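Local coordinates for sialyltransferase 0160 (Photobacterium damselae, PDB 4R84), which probably transfers sialic acid from CMP-activated N-acetylneuraminic acid to galactose-containing acceptors, as a GT-B glycosyltransferase of the beta-galactoside alpha-2,6-sialyltransferase class, at residues Glu254-Glu259 / Arg281-Lys286; Asp298-Asp301 / Asn305-Asp308; Gln133-Ile138 / Thr334-Ile339. All blocks are in the same frame, centred on the assembly; numbering follows the deposited sequence.

Interaction 1: Glu254-Glu259 / Arg281-Lys286; sequences ETLEGE and RYNWHK
Leu256 and Asn283 bring the two backbones together, their CA atoms 7.1 Å apart. Glu254-Glu259 lies on helix 252-267, whereas Arg281-Lys286 belongs to the irregular loop that leads from this helix towards strand 290-294. Both lie in the crossover between the parallel strands 225-233 and 290-294 of a Rossmann-like sheet, and the contact fastens the loop back to the helix that precedes it. Each of the two residues directs its CB at the opposite segment, but their roles differ: Leu256 offers its carbonyl and an apolar branch, Asn283 an amide. Asn283 ND2 donates to Leu256 O at 2.9 Å, with an N-H...O angle of 153°. That carbonyl also receives the amide of Glu259 within the helix, the N-O distance from Glu259 N to Leu256 O being 2.9 Å; the two donors approach from opposite faces of the carbonyl plane. An asparagine suits this buried spot because one short, flat group serves three partners at once: its ND2 also donates to Gly279 O, and its OD1 is bonded to the hydroxyl of Tyr312 in helix 307-313. Three bonds thus fix the rotation of the amide and join helix 252-267, the loop and helix 307-313. Leu256 supplies apolar packing, touching Tyr312 as well, and its CD2 lies 4.2 Å from Asn283 ND2. At the edge of the contact Glu259, its chain extended beyond CG, brings its CB to 4.0 Å from Asn283 ND2.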
loop_
_atom_site.group_PDB
_atom_site.type_symbol
_atom_site.label_atom_id
_atom_site.label_comp_id
_atom_site.label_asym_id
_atom_site.label_seq_id
_atom_site.Cartn_x
_atom_site.Cartn_y
_atom_site.Cartn_z
ATOM N N GLU A 254 24.421 -14.845 -3.910
ATOM C CA GLU A 254 25.005 -15.840 -3.016
ATOM C C GLU A 254 25.065 -15.318 -1.583
ATOM O O GLU A 254 24.779 -16.046 -0.627
ATOM C CB GLU A 254 26.409 -16.219 -3.481
ATOM C CG GLU A 254 27.035 -17.347 -2.695
ATOM C CD GLU A 254 28.445 -17.644 -3.157
ATOM O OE1 GLU A 254 28.714 -17.479 -4.366
ATOM O OE2 GLU A 254 29.286 -18.022 -2.313
ATOM N N THR A 255 25.427 -14.049 -1.438
ATOM C CA THR A 255 25.456 -13.436 -0.118
ATOM C C THR A 255 24.033 -13.370 0.454
ATOM O O THR A 255 23.821 -13.689 1.630
ATOM C CB THR A 255 26.094 -12.046 -0.169
ATOM O OG1 THR A 255 27.433 -12.172 -0.669
ATOM C CG2 THR A 255 26.141 -11.425 1.216
ATOM N N LEU A 256 23.062 -12.999 -0.379
ATOM C CA LEU A 256 21.658 -12.976 0.045
ATOM C C LEU A 256 21.210 -14.326 0.589
ATOM O O LEU A 256 20.680 -14.418 1.703
ATOM C CB LEU A 256 20.733 -12.598 -1.110
ATOM C CG LEU A 256 20.461 -11.133 -1.401
ATOM C CD1 LEU A 256 19.280 -11.013 -2.347
ATOM C CD2 LEU A 256 20.215 -10.381 -0.109
ATOM N N GLU A 257 21.440 -15.369 -0.203
ATOM C CA GLU A 257 21.090 -16.731 0.179
ATOM C C GLU A 257 21.742 -17.124 1.489
ATOM O O GLU A 257 21.118 -17.760 2.338
ATOM C CB GLU A 257 21.521 -17.713 -0.914
ATOM C CG GLU A 257 20.550 -17.847 -2.072
ATOM C CD GLU A 257 21.139 -18.556 -3.264
ATOM O OE1 GLU A 257 22.331 -18.953 -3.206
ATOM O OE2 GLU A 257 20.416 -18.740 -4.286
ATOM N N GLY A 258 22.989 -16.702 1.659
ATOM C CA GLY A 258 23.730 -17.021 2.857
ATOM C C GLY A 258 23.192 -16.301 4.077
ATOM O O GLY A 258 23.406 -16.749 5.204
ATOM N N GLU A 259 22.479 -15.197 3.863
ATOM C CA GLU A 259 21.969 -14.417 4.984
ATOM C C GLU A 259 20.528 -14.768 5.382
ATOM O O GLU A 259 20.000 -14.219 6.355
ATOM C CB GLU A 259 22.096 -12.930 4.672
ATOM C CG GLU A 259 23.520 -12.443 4.918
ATOM C CD GLU A 259 23.784 -11.057 4.390
ATOM O OE1 GLU A 259 24.886 -10.529 4.657
ATOM O OE2 GLU A 259 22.901 -10.502 3.702
ATOM N N ARG A 281 16.252 -7.153 3.743
ATOM C CA ARG A 281 15.189 -6.526 2.967
ATOM C C ARG A 281 14.521 -7.517 2.009
ATOM O O ARG A 281 13.297 -7.588 1.931
ATOM C CB ARG A 281 15.762 -5.333 2.173
ATOM C CG ARG A 281 14.735 -4.558 1.353
ATOM C CD ARG A 281 15.347 -3.330 0.654
ATOM N NE ARG A 281 15.944 -2.390 1.603
ATOM C CZ ARG A 281 16.320 -1.147 1.299
ATOM N NH1 ARG A 281 16.168 -0.670 0.065
ATOM N NH2 ARG A 281 16.846 -0.368 2.233
ATOM N N TYR A 282 15.333 -8.273 1.277
ATOM C CA TYR A 282 14.809 -9.100 0.199
ATOM C C TYR A 282 14.937 -10.596 0.472
ATOM O O TYR A 282 15.001 -11.402 -0.456
ATOM C CB TYR A 282 15.493 -8.749 -1.130
ATOM C CG TYR A 282 15.072 -7.404 -1.667
ATOM C CD1 TYR A 282 13.749 -7.154 -2.013
ATOM C CD2 TYR A 282 15.999 -6.387 -1.835
ATOM C CE1 TYR A 282 13.360 -5.920 -2.502
ATOM C CE2 TYR A 282 15.623 -5.147 -2.325
ATOM C CZ TYR A 282 14.315 -4.917 -2.662
ATOM O OH TYR A 282 13.948 -3.686 -3.146
ATOM N N ASN A 283 14.956 -10.965 1.748
ATOM C CA ASN A 283 14.931 -12.379 2.139
ATOM C C ASN A 283 13.649 -12.805 2.849
ATOM O O ASN A 283 13.544 -13.943 3.308
ATOM C CB ASN A 283 16.108 -12.699 3.052
ATOM C CG ASN A 283 17.338 -13.106 2.290
ATOM O OD1 ASN A 283 17.251 -13.639 1.179
ATOM N ND2 ASN A 283 18.501 -12.856 2.879
ATOM N N TRP A 284 12.688 -11.899 2.976
ATOM C CA TRP A 284 11.489 -12.224 3.749
ATOM C C TRP A 284 10.667 -13.321 3.085
ATOM O O TRP A 284 10.036 -14.120 3.779
ATOM C CB TRP A 284 10.650 -10.974 3.983
ATOM C CG TRP A 284 11.339 -10.078 4.982
ATOM C CD1 TRP A 284 12.266 -9.110 4.718
ATOM C CD2 TRP A 284 11.173 -10.099 6.400
ATOM N NE1 TRP A 284 12.686 -8.529 5.891
ATOM C CE2 TRP A 284 12.031 -9.128 6.942
ATOM C CE3 TRP A 284 10.384 -10.862 7.277
ATOM C CZ2 TRP A 284 12.114 -8.877 8.315
ATOM C CZ3 TRP A 284 10.467 -10.617 8.639
ATOM C CH2 TRP A 284 11.325 -9.630 9.145
ATOM N N HIS A 285 10.704 -13.383 1.755
ATOM C CA HIS A 285 9.927 -14.394 1.027
ATOM C C HIS A 285 10.476 -15.817 1.210
ATOM O O HIS A 285 9.806 -16.789 0.868
ATOM C CB HIS A 285 9.875 -14.042 -0.458
ATOM C CG HIS A 285 11.194 -14.165 -1.150
ATOM N ND1 HIS A 285 12.289 -13.408 -0.793
ATOM C CD2 HIS A 285 11.594 -14.950 -2.178
ATOM C CE1 HIS A 285 13.314 -13.730 -1.565
ATOM N NE2 HIS A 285 12.917 -14.662 -2.415
ATOM N N LYS A 286 11.685 -15.927 1.759
ATOM C CA LYS A 286 12.303 -17.222 2.068
ATOM C C LYS A 286 11.779 -17.784 3.378
ATOM O O LYS A 286 11.955 -18.964 3.681
ATOM C CB LYS A 286 13.830 -17.086 2.152
ATOM C CG LYS A 286 14.557 -16.714 0.863
ATOM C CD LYS A 286 14.669 -17.893 -0.089
ATOM C CE LYS A 286 13.562 -17.927 -1.112
ATOM N NZ LYS A 286 13.716 -19.107 -2.013
#

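Interaction 2: Asp298-Asp301 / Asn305-Asp308; sequences DYLD and NLHD
His307 presents the edge of its imidazole to the backbone of Leu300 and Asp301, and this edge-on attitude sets the polar half of the contact. NE2 of His307 donates to Asp301 O at 2.7 Å with an N-H...O angle of 159°, and the acceptor lies practically in the ring plane. The neighbouring corner of the same edge, His307 CD2, rests 3.2 Å from Leu300 O, a buried carbonyl with no hydrogen-bond partner in the model. Histidine suits the place: a flat ring can set a donor and a polarised C-H against two successive carbonyls.

The apolar half of the contact lies beside it. With CG trans to the backbone N (chi1 -173°), the Tyr299 ring comes near Leu306, whose CD1 methyl approaches Tyr299 CE2 to 3.4 Å. The approach to the ring is oblique. Leu300 meets Leu306 at about a right angle, its CD2 4.2 Å from Leu306 CB. Leucine suits position 306, its side chain giving an apolar surface to Tyr299 and Leu300, and Leu306 also packs on Trp246 of helix 237-246. On the exposed side, the Asp301 carboxylate forms a salt bridge with Arg310 of the second helix. The whole is a compact turn between two short helices, 299-302 and 307-313, forming the crossover between parallel strands 290-294 and 317-319 of the Rossmann-like sheet.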
loop_
_atom_site.group_PDB
_atom_site.type_symbol
_atom_site.label_atom_id
_atom_site.label_comp_id
_atom_site.label_asym_id
_atom_site.label_seq_id
_atom_site.Cartn_x
_atom_site.Cartn_y
_atom_site.Cartn_z
ATOM N N ASP A 298 9.605 -3.472 -13.498
ATOM C CA ASP A 298 10.406 -3.676 -14.696
ATOM C C ASP A 298 11.860 -3.231 -14.528
ATOM O O ASP A 298 12.690 -3.568 -15.363
ATOM C CB ASP A 298 9.770 -2.955 -15.888
ATOM C CG ASP A 298 9.596 -1.470 -15.654
ATOM O OD1 ASP A 298 9.334 -1.068 -14.503
ATOM O OD2 ASP A 298 9.705 -0.703 -16.631
ATOM N N TYR A 299 12.183 -2.528 -13.441
ATOM C CA TYR A 299 13.571 -2.187 -13.177
ATOM C C TYR A 299 14.396 -3.469 -13.095
ATOM O O TYR A 299 15.539 -3.502 -13.536
ATOM C CB TYR A 299 13.719 -1.355 -11.889
ATOM C CG TYR A 299 15.122 -0.849 -11.670
ATOM C CD1 TYR A 299 15.801 -0.194 -12.693
ATOM C CD2 TYR A 299 15.761 -0.978 -10.442
ATOM C CE1 TYR A 299 17.083 0.280 -12.512
ATOM C CE2 TYR A 299 17.039 -0.495 -10.248
ATOM C CZ TYR A 299 17.700 0.131 -11.293
ATOM O OH TYR A 299 18.982 0.610 -11.142
ATOM N N LEU A 300 13.796 -4.541 -12.577
ATOM C CA LEU A 300 14.490 -5.817 -12.465
ATOM C C LEU A 300 14.723 -6.461 -13.839
ATOM O O LEU A 300 15.534 -7.381 -13.963
ATOM C CB LEU A 300 13.703 -6.787 -11.577
ATOM C CG LEU A 300 13.467 -6.316 -10.147
ATOM C CD1 LEU A 300 12.572 -7.335 -9.421
ATOM C CD2 LEU A 300 14.778 -6.110 -9.416
ATOM N N ASP A 301 13.986 -5.990 -14.847
ATOM C CA ASP A 301 14.138 -6.452 -16.232
ATOM C C ASP A 301 15.139 -5.598 -17.001
ATOM O O ASP A 301 16.053 -6.122 -17.640
ATOM C CB ASP A 301 12.797 -6.423 -16.978
ATOM C CG ASP A 301 11.777 -7.386 -16.403
ATOM O OD1 ASP A 301 12.166 -8.504 -16.011
ATOM O OD2 ASP A 301 10.583 -7.019 -16.350
ATOM N N ASN A 305 22.059 -6.126 -14.565
ATOM C CA ASN A 305 22.741 -6.615 -13.368
ATOM C C ASN A 305 21.779 -6.912 -12.211
ATOM O O ASN A 305 22.223 -7.228 -11.109
ATOM C CB ASN A 305 23.791 -5.616 -12.895
ATOM C CG ASN A 305 25.053 -5.656 -13.748
ATOM O OD1 ASN A 305 25.486 -6.720 -14.179
ATOM N ND2 ASN A 305 25.641 -4.493 -13.996
ATOM N N LEU A 306 20.479 -6.809 -12.467
ATOM C CA LEU A 306 19.477 -7.166 -11.464
ATOM C C LEU A 306 18.662 -8.385 -11.882
ATOM O O LEU A 306 17.711 -8.771 -11.194
ATOM C CB LEU A 306 18.527 -5.993 -11.192
ATOM C CG LEU A 306 19.122 -4.811 -10.421
ATOM C CD1 LEU A 306 18.077 -3.724 -10.234
ATOM C CD2 LEU A 306 19.722 -5.214 -9.069
ATOM N N HIS A 307 19.022 -8.986 -13.012
ATOM C CA HIS A 307 18.339 -10.193 -13.464
ATOM C C HIS A 307 18.474 -11.309 -12.432
ATOM O O HIS A 307 17.563 -12.123 -12.260
ATOM C CB HIS A 307 18.896 -10.649 -14.811
ATOM C CG HIS A 307 18.441 -9.807 -15.960
ATOM N ND1 HIS A 307 18.835 -10.045 -17.260
ATOM C CD2 HIS A 307 17.644 -8.714 -16.002
ATOM C CE1 HIS A 307 18.286 -9.143 -18.055
ATOM N NE2 HIS A 307 17.558 -8.324 -17.316
ATOM N N ASP A 308 19.613 -11.342 -11.740
ATOM C CA ASP A 308 19.837 -12.369 -10.732
ATOM C C ASP A 308 18.918 -12.148 -9.522
ATOM O O ASP A 308 18.425 -13.117 -8.927
ATOM C CB ASP A 308 21.312 -12.412 -10.313
ATOM C CG ASP A 308 21.840 -11.072 -9.819
ATOM O OD1 ASP A 308 21.108 -10.055 -9.877
ATOM O OD2 ASP A 308 23.019 -11.038 -9.400
#

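Interaction 3: Gln133-Ile138 / Thr334-Ile339; sequences QQLIHI and TLFLDI
Leu135 aims its CB at helix 330-340 and there meets Phe336 and Ile339. Its first torsion (chi1 178°) puts CG beside the carbonyl carbon, on the way to Phe336. CB only carries the chain across; CG is the first atom to meet a partner, Leu135 CG lying 3.8 Å from Phe336 CD1. There the side chain forks. Its CD2 branch sits between two partners, 3.5 Å from Phe336 CD1 on a slanting approach and 3.7 Å from the CG2 methyl of Ile339. The other branch, Leu135 CD1, reaches Ile339 CD1 at 3.9 Å. A leucine fits because its forked end can engage two neighbours in this buried, wholly apolar contact.

The helices that carry these residues run roughly antiparallel, their segment axes at 143° and no closer than 10.5 Å, a spacing bridged by large side chains. Helix 129-144 forms the crossover from strand 106-125 to the parallel strand 149-154 of the Rossmann-like sheet, a beta-alpha-beta unit; helix 330-340 belongs to the connection between this sheet and the separate parallel sheet that starts with strand 358-362, the two-sheet layout of a GT-B enzyme. The donor analogue CMP-3F-Neu5Ac lies about 12 Å from the Phe336 side chain, too far for contact.

Ile136 approaches the aromatic ring differently from Leu135. Its CD1 methyl lies over one face of Phe336, 3.5 Å from CD1 of that ring and just as near to CE1. A bent end (chi2 -76°) brings the methyl there, while the ring of Phe325, from helix 324-327, also meets that of Phe336.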
loop_
_atom_site.group_PDB
_atom_site.type_symbol
_atom_site.label_atom_id
_atom_site.label_comp_id
_atom_site.label_asym_id
_atom_site.label_seq_id
_atom_site.Cartn_x
_atom_site.Cartn_y
_atom_site.Cartn_z
ATOM N N GLN A 133 -1.445 2.773 -0.604
ATOM C CA GLN A 133 -1.751 1.436 -1.124
ATOM C C GLN A 133 -2.461 0.615 -0.066
ATOM O O GLN A 133 -3.436 -0.079 -0.347
ATOM C CB GLN A 133 -0.480 0.715 -1.543
ATOM C CG GLN A 133 0.154 1.287 -2.800
ATOM C CD GLN A 133 -0.441 0.727 -4.081
ATOM O OE1 GLN A 133 -0.890 -0.422 -4.130
ATOM N NE2 GLN A 133 -0.434 1.538 -5.139
ATOM N N GLN A 134 -1.961 0.716 1.153
ATOM C CA GLN A 134 -2.536 -0.026 2.269
ATOM C C GLN A 134 -3.951 0.453 2.556
ATOM O O GLN A 134 -4.821 -0.350 2.874
ATOM C CB GLN A 134 -1.636 0.117 3.494
ATOM C CG GLN A 134 -0.306 -0.651 3.355
ATOM C CD GLN A 134 0.713 -0.225 4.382
ATOM O OE1 GLN A 134 0.362 0.336 5.413
ATOM N NE2 GLN A 134 1.993 -0.466 4.090
ATOM N N LEU A 135 -4.195 1.759 2.437
ATOM C CA LEU A 135 -5.528 2.285 2.703
ATOM C C LEU A 135 -6.544 1.711 1.713
ATOM O O LEU A 135 -7.664 1.365 2.100
ATOM C CB LEU A 135 -5.547 3.813 2.645
ATOM C CG LEU A 135 -6.911 4.456 2.871
ATOM C CD1 LEU A 135 -7.542 4.007 4.203
ATOM C CD2 LEU A 135 -6.747 5.977 2.837
ATOM N N ILE A 136 -6.165 1.611 0.444
ATOM C CA ILE A 136 -7.055 0.997 -0.539
ATOM C C ILE A 136 -7.342 -0.446 -0.151
ATOM O O ILE A 136 -8.497 -0.896 -0.161
ATOM C CB ILE A 136 -6.447 1.014 -1.952
ATOM C CG1 ILE A 136 -6.212 2.453 -2.424
ATOM C CG2 ILE A 136 -7.348 0.210 -2.914
ATOM C CD1 ILE A 136 -7.456 3.174 -2.840
ATOM N N HIS A 137 -6.298 -1.157 0.259
ATOM C CA HIS A 137 -6.474 -2.553 0.636
ATOM C C HIS A 137 -7.419 -2.689 1.834
ATOM O O HIS A 137 -8.284 -3.584 1.860
ATOM C CB HIS A 137 -5.132 -3.202 0.963
ATOM C CG HIS A 137 -5.270 -4.610 1.448
ATOM N ND1 HIS A 137 -5.413 -5.679 0.589
ATOM C CD2 HIS A 137 -5.350 -5.118 2.703
ATOM C CE1 HIS A 137 -5.540 -6.791 1.295
ATOM N NE2 HIS A 137 -5.506 -6.476 2.580
ATOM N N ILE A 138 -7.256 -1.802 2.815
ATOM C CA ILE A 138 -8.101 -1.792 4.014
ATOM C C ILE A 138 -9.562 -1.563 3.648
ATOM O O ILE A 138 -10.464 -2.220 4.176
ATOM C CB ILE A 138 -7.624 -0.709 5.018
ATOM C CG1 ILE A 138 -6.340 -1.179 5.707
ATOM C CG2 ILE A 138 -8.694 -0.403 6.061
ATOM C CD1 ILE A 138 -5.663 -0.148 6.628
ATOM N N THR A 334 -15.191 7.785 -2.006
ATOM C CA THR A 334 -15.435 8.955 -1.174
ATOM C C THR A 334 -14.725 8.849 0.171
ATOM O O THR A 334 -14.197 9.840 0.684
ATOM C CB THR A 334 -16.944 9.157 -0.931
ATOM O OG1 THR A 334 -17.589 9.422 -2.183
ATOM C CG2 THR A 334 -17.191 10.328 0.004
ATOM N N LEU A 335 -14.722 7.649 0.745
ATOM C CA LEU A 335 -14.038 7.407 2.016
ATOM C C LEU A 335 -12.517 7.579 1.892
ATOM O O LEU A 335 -11.885 8.205 2.748
ATOM C CB LEU A 335 -14.371 6.010 2.548
ATOM C CG LEU A 335 -13.690 5.585 3.855
ATOM C CD1 LEU A 335 -13.841 6.624 4.959
ATOM C CD2 LEU A 335 -14.228 4.237 4.305
ATOM N N PHE A 336 -11.933 6.993 0.851
ATOM C CA PHE A 336 -10.500 7.153 0.596
ATOM C C PHE A 336 -10.148 8.633 0.487
ATOM O O PHE A 336 -9.211 9.098 1.132
ATOM C CB PHE A 336 -10.093 6.427 -0.682
ATOM C CG PHE A 336 -8.650 6.616 -1.063
ATOM C CD1 PHE A 336 -7.673 5.784 -0.568
ATOM C CD2 PHE A 336 -8.284 7.616 -1.949
ATOM C CE1 PHE A 336 -6.343 5.946 -0.931
ATOM C CE2 PHE A 336 -6.963 7.789 -2.300
ATOM C CZ PHE A 336 -5.997 6.949 -1.799
ATOM N N LEU A 337 -10.912 9.362 -0.319
ATOM C CA LEU A 337 -10.647 10.781 -0.559
ATOM C C LEU A 337 -10.719 11.617 0.710
ATOM O O LEU A 337 -9.932 12.547 0.900
ATOM C CB LEU A 337 -11.632 11.331 -1.594
ATOM C CG LEU A 337 -11.420 10.786 -3.003
ATOM C CD1 LEU A 337 -12.594 11.174 -3.904
ATOM C CD2 LEU A 337 -10.077 11.317 -3.576
ATOM N N ASP A 338 -11.684 11.295 1.571
ATOM C CA ASP A 338 -11.867 12.004 2.828
ATOM C C ASP A 338 -10.683 11.813 3.755
ATOM O O ASP A 338 -10.170 12.767 4.338
ATOM C CB ASP A 338 -13.153 11.532 3.511
ATOM C CG ASP A 338 -13.422 12.266 4.811
ATOM O OD1 ASP A 338 -13.739 13.474 4.767
ATOM O OD2 ASP A 338 -13.328 11.627 5.879
ATOM N N ILE A 339 -10.241 10.570 3.878
ATOM C CA ILE A 339 -9.108 10.258 4.723
ATOM C C ILE A 339 -7.828 10.953 4.229
ATOM O O ILE A 339 -7.090 11.536 5.031
ATOM C CB ILE A 339 -8.905 8.750 4.792
ATOM C CG1 ILE A 339 -10.067 8.147 5.600
ATOM C CG2 ILE A 339 -7.573 8.416 5.427
ATOM C CD1 ILE A 339 -10.154 6.633 5.518
#

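Overall arrangement
After the N-terminal strands the chain forms helix 129-144, which waits some 195 residues for its partner. Within that span, helix 252-267 is soon met by the loop at Arg281-Lys286, closing interaction 1; interaction 2 then opens and closes within a few residues, just beyond strand 290-294. Only afterwards does helix 330-340 return to Gln133-Ile138, so interaction 3 encloses the other two, which follow in series without crossing. Interactions 1 and 2 secure successive crossovers of one sheet, their centres about 16 Å apart; interaction 3 lies about 32 Å from interaction 1 and 31 Å from interaction 2, centre to centre, joining an early crossover to the link leading to the second sheet.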